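Local coordinates for glycoprotein (Chandipura virus, PDB 5MDM) that probably attaches the virus to host receptors and, triggered by the acidic pH of the endosome, drives fusion of the viral and endosomal membranes, at residues A[61-67]-A[79-85]. Sequence-based numbering, arbitrary orientation.
Sequences AAKWVTT and THSIHNI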
ATOM      1  N   ALA A  61      -5.677 -37.821 -19.112  1.00157.25           N
ATOM      2  CA  ALA A  61      -6.034 -38.754 -20.172  1.00159.25           C
ATOM      3  C   ALA A  61      -6.581 -40.049 -19.594  1.00162.48           C
ATOM      4  O   ALA A  61      -5.986 -40.635 -18.687  1.00163.49           O
ATOM      5  CB  ALA A  61      -4.836 -39.038 -21.059  1.00160.10           C
ATOM      6  N   ALA A  62      -7.716 -40.491 -20.120  1.00164.72           N
ATOM      7  CA  ALA A  62      -8.312 -41.749 -19.684  1.00157.61           C
ATOM      8  C   ALA A  62      -9.172 -42.355 -20.779  1.00150.09           C
ATOM      9  O   ALA A  62     -10.024 -41.679 -21.351  1.00152.22           O
ATOM     10  CB  ALA A  62      -9.135 -41.543 -18.420  1.00155.46           C
ATOM     11  N   LYS A  63      -8.943 -43.630 -21.071  1.00145.06           N
ATOM     12  CA  LYS A  63      -9.779 -44.354 -22.020  1.00135.39           C
ATOM     13  C   LYS A  63     -11.092 -44.775 -21.365  1.00131.97           C
ATOM     14  O   LYS A  63     -11.095 -45.427 -20.327  1.00121.87           O
ATOM     15  CB  LYS A  63      -9.034 -45.570 -22.585  1.00122.33           C
ATOM     16  CG  LYS A  63      -7.957 -45.196 -23.599  1.00121.38           C
ATOM     17  CD  LYS A  63      -7.218 -46.408 -24.148  1.00121.00           C
ATOM     18  CE  LYS A  63      -6.346 -47.060 -23.090  1.00124.42           C
ATOM     19  NZ  LYS A  63      -5.517 -48.159 -23.662  1.00125.84           N
ATOM     20  N   TRP A  64     -12.208 -44.375 -21.960  1.00139.62           N
ATOM     21  CA  TRP A  64     -13.514 -44.829 -21.507  1.00152.35           C
ATOM     22  C   TRP A  64     -13.904 -46.049 -22.334  1.00156.16           C
ATOM     23  O   TRP A  64     -14.085 -45.956 -23.548  1.00156.43           O
ATOM     24  CB  TRP A  64     -14.562 -43.723 -21.640  1.00163.92           C
ATOM     25  CG  TRP A  64     -14.336 -42.543 -20.729  1.00170.16           C
ATOM     26  CD1 TRP A  64     -13.137 -42.021 -20.339  1.00170.48           C
ATOM     27  CD2 TRP A  64     -15.344 -41.750 -20.089  1.00173.03           C
ATOM     28  NE1 TRP A  64     -13.335 -40.950 -19.504  1.00172.32           N
ATOM     29  CE2 TRP A  64     -14.682 -40.763 -19.334  1.00173.32           C
ATOM     30  CE3 TRP A  64     -16.741 -41.778 -20.084  1.00177.63           C
ATOM     31  CZ2 TRP A  64     -15.368 -39.814 -18.582  1.00177.48           C
ATOM     32  CZ3 TRP A  64     -17.421 -40.834 -19.336  1.00180.00           C
ATOM     33  CH2 TRP A  64     -16.734 -39.866 -18.598  1.00179.19           C
ATOM     34  N   VAL A  65     -14.018 -47.192 -21.666  1.00156.90           N
ATOM     35  CA  VAL A  65     -14.199 -48.468 -22.345  1.00154.87           C
ATOM     36  C   VAL A  65     -15.583 -49.075 -22.128  1.00156.16           C
ATOM     37  O   VAL A  65     -15.981 -49.361 -20.996  1.00152.67           O
ATOM     38  CB  VAL A  65     -13.133 -49.486 -21.895  1.00151.98           C
ATOM     39  CG1 VAL A  65     -13.385 -50.838 -22.539  1.00153.58           C
ATOM     40  CG2 VAL A  65     -11.741 -48.978 -22.233  1.00149.96           C
ATOM     41  N   THR A  66     -16.305 -49.261 -23.229  1.00160.53           N
ATOM     42  CA  THR A  66     -17.561 -50.000 -23.228  1.00160.76           C
ATOM     43  C   THR A  66     -17.290 -51.424 -23.686  1.00155.43           C
ATOM     44  O   THR A  66     -16.877 -51.651 -24.826  1.00150.91           O
ATOM     45  CB  THR A  66     -18.594 -49.365 -24.173  1.00166.43           C
ATOM     46  OG1 THR A  66     -18.925 -48.050 -23.711  1.00175.28           O
ATOM     47  CG2 THR A  66     -19.856 -50.207 -24.221  1.00166.90           C
ATOM     48  N   THR A  67     -17.515 -52.381 -22.792  1.00160.42           N
ATOM     49  CA  THR A  67     -17.208 -53.778 -23.076  1.00163.05           C
ATOM     50  C   THR A  67     -18.469 -54.614 -23.249  1.00169.06           C
ATOM     51  O   THR A  67     -19.358 -54.597 -22.396  1.00171.92           O
ATOM     52  CB  THR A  67     -16.337 -54.403 -21.965  1.00155.25           C
ATOM     53  OG1 THR A  67     -15.171 -53.595 -21.752  1.00148.79           O
ATOM     54  CG2 THR A  67     -15.912 -55.811 -22.351  1.00147.13           C
ATOM     55  N   THR A  79     -20.463 -53.894 -19.795  1.00178.97           N
ATOM     56  CA  THR A  79     -19.832 -53.214 -18.671  1.00172.86           C
ATOM     57  C   THR A  79     -19.186 -51.915 -19.129  1.00170.42           C
ATOM     58  O   THR A  79     -18.861 -51.752 -20.305  1.00172.23           O
ATOM     59  CB  THR A  79     -18.774 -54.095 -17.978  1.00165.40           C
ATOM     60  OG1 THR A  79     -17.804 -54.530 -18.936  1.00159.31           O
ATOM     61  CG2 THR A  79     -19.428 -55.308 -17.339  1.00163.57           C
ATOM     62  N   HIS A  80     -19.010 -50.991 -18.194  1.00166.00           N
ATOM     63  CA  HIS A  80     -18.386 -49.710 -18.492  1.00164.48           C
ATOM     64  C   HIS A  80     -17.233 -49.442 -17.533  1.00163.15           C
ATOM     65  O   HIS A  80     -17.421 -49.431 -16.317  1.00163.48           O
ATOM     66  CB  HIS A  80     -19.418 -48.586 -18.407  1.00163.55           C
ATOM     67  CG  HIS A  80     -20.374 -48.553 -19.560  1.00158.21           C
ATOM     68  ND1 HIS A  80     -21.664 -48.082 -19.443  1.00160.25           N
ATOM     69  CD2 HIS A  80     -20.224 -48.922 -20.855  1.00149.22           C
ATOM     70  CE1 HIS A  80     -22.269 -48.168 -20.614  1.00154.60           C
ATOM     71  NE2 HIS A  80     -21.417 -48.671 -21.488  1.00146.56           N
ATOM     72  N   SER A  81     -16.041 -49.230 -18.082  1.00160.69           N
ATOM     73  CA  SER A  81     -14.868 -48.955 -17.259  1.00158.30           C
ATOM     74  C   SER A  81     -14.142 -47.700 -17.728  1.00160.82           C
ATOM     75  O   SER A  81     -14.406 -47.193 -18.816  1.00166.42           O
ATOM     76  CB  SER A  81     -13.908 -50.147 -17.278  1.00154.50           C
ATOM     77  OG  SER A  81     -13.377 -50.351 -18.575  1.00151.25           O
ATOM     78  N   ILE A  82     -13.236 -47.193 -16.896  1.00157.09           N
ATOM     79  CA  ILE A  82     -12.381 -46.071 -17.276  1.00150.94           C
ATOM     80  C   ILE A  82     -10.940 -46.347 -16.863  1.00148.49           C
ATOM     81  O   ILE A  82     -10.665 -46.630 -15.700  1.00147.20           O
ATOM     82  CB  ILE A  82     -12.840 -44.746 -16.640  1.00150.35           C
ATOM     83  CG1 ILE A  82     -14.247 -44.373 -17.117  1.00147.83           C
ATOM     84  CG2 ILE A  82     -11.862 -43.635 -16.979  1.00154.15           C
ATOM     85  CD1 ILE A  82     -14.692 -42.983 -16.704  1.00140.78           C
ATOM     86  N   HIS A  83     -10.024 -46.269 -17.823  1.00151.52           N
ATOM     87  CA  HIS A  83      -8.619 -46.561 -17.575  1.00158.09           C
ATOM     88  C   HIS A  83      -7.758 -45.313 -17.729  1.00157.35           C
ATOM     89  O   HIS A  83      -7.546 -44.830 -18.839  1.00161.91           O
ATOM     90  CB  HIS A  83      -8.122 -47.646 -18.536  1.00162.14           C
ATOM     91  CG  HIS A  83      -8.926 -48.906 -18.494  1.00166.36           C
ATOM     92  ND1 HIS A  83      -9.674 -49.276 -17.396  1.00167.10           N
ATOM     93  CD2 HIS A  83      -9.105 -49.881 -19.416  1.00170.84           C
ATOM     94  CE1 HIS A  83     -10.278 -50.426 -17.645  1.00170.94           C
ATOM     95  NE2 HIS A  83      -9.949 -50.814 -18.863  1.00173.81           N
ATOM     96  N   ASN A  84      -7.263 -44.796 -16.610  1.00149.48           N
ATOM     97  CA  ASN A  84      -6.355 -43.659 -16.641  1.00149.11           C
ATOM     98  C   ASN A  84      -5.056 -44.015 -17.349  1.00146.84           C
ATOM     99  O   ASN A  84      -4.421 -45.015 -17.022  1.00142.99           O
ATOM    100  CB  ASN A  84      -6.054 -43.172 -15.223  1.00152.40           C
ATOM    101  CG  ASN A  84      -7.245 -42.501 -14.570  1.00160.35           C
ATOM    102  OD1 ASN A  84      -8.134 -41.987 -15.249  1.00167.89           O
ATOM    103  ND2 ASN A  84      -7.267 -42.498 -13.243  1.00158.92           N
ATOM    104  N   ILE A  85      -4.673 -43.204 -18.331  1.00148.86           N
ATOM    105  CA  ILE A  85      -3.398 -43.391 -19.020  1.00147.45           C
ATOM    106  C   ILE A  85      -2.648 -42.070 -19.125  1.00152.78           C
ATOM    107  O   ILE A  85      -3.243 -40.999 -19.001  1.00153.03           O
ATOM    108  CB  ILE A  85      -3.578 -43.978 -20.438  1.00132.62           C
ATOM    109  CG1 ILE A  85      -4.340 -42.999 -21.333  1.00121.82           C
ATOM    110  CG2 ILE A  85      -4.279 -45.325 -20.379  1.00129.15           C
ATOM    111  CD1 ILE A  85      -4.418 -43.437 -22.775  1.00112.31           C
TER
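Ala61 CB meets Ile85 CG1 at 4.0 Å in an antiparallel beta hairpin of strands 56-69 and 77-85. The hairpin belongs to the fusion domain of this class III viral fusion glycoprotein, far from the centre of the chain. Segment 61-67 also bonds through its backbone to strand 120-131, at Ala62, Trp64 and Thr66, and so lies between that strand and 79-85.

Ala62 faces Asn84 in a non-hydrogen-bonded pair. Its CB lies 3.4 Å from Asn84 OD1 and 3.7 Å from Ile82 CG2. The Asn84 side chain also comes close to His60, probably a pH sensor of the pre-fusion state.

Lys63 exchanges two backbone bonds with His83. Its aliphatic chain crosses Ile85 at about a right angle, with CE 3.8 Å from Ile85 CG2.

Trp64 lies side by side with Ile82, pointing the same way. Ile82 CG1 sits anti to its own carbonyl carbon (chi1 -62°), and the extended chain carries CD1 over one face of the indole. This CH-pi contact puts Ile82 CD1 3.6 Å from the centroid of the Trp64 five-membered ring. The Trp64 side chain also lies near Met128, a site of interaction with host Vim.

Val65 pairs with Ser81 through two backbone bonds, and Val65 CG2 reaches His83 CD2 at 4.0 Å. Thr66 runs alongside His80, with His80 CD2 3.6 Å from Thr66 CG2. The His80 ring stacks on Phe109. Thr66 OG1 is hydrogen-bonded to Pro110 O.

Thr67 and Thr79 form a hydrogen-bonded pair with two backbone bonds. Their side chains point the same way, and Thr79 OG1 rests 3.4 Å from Thr67 CB.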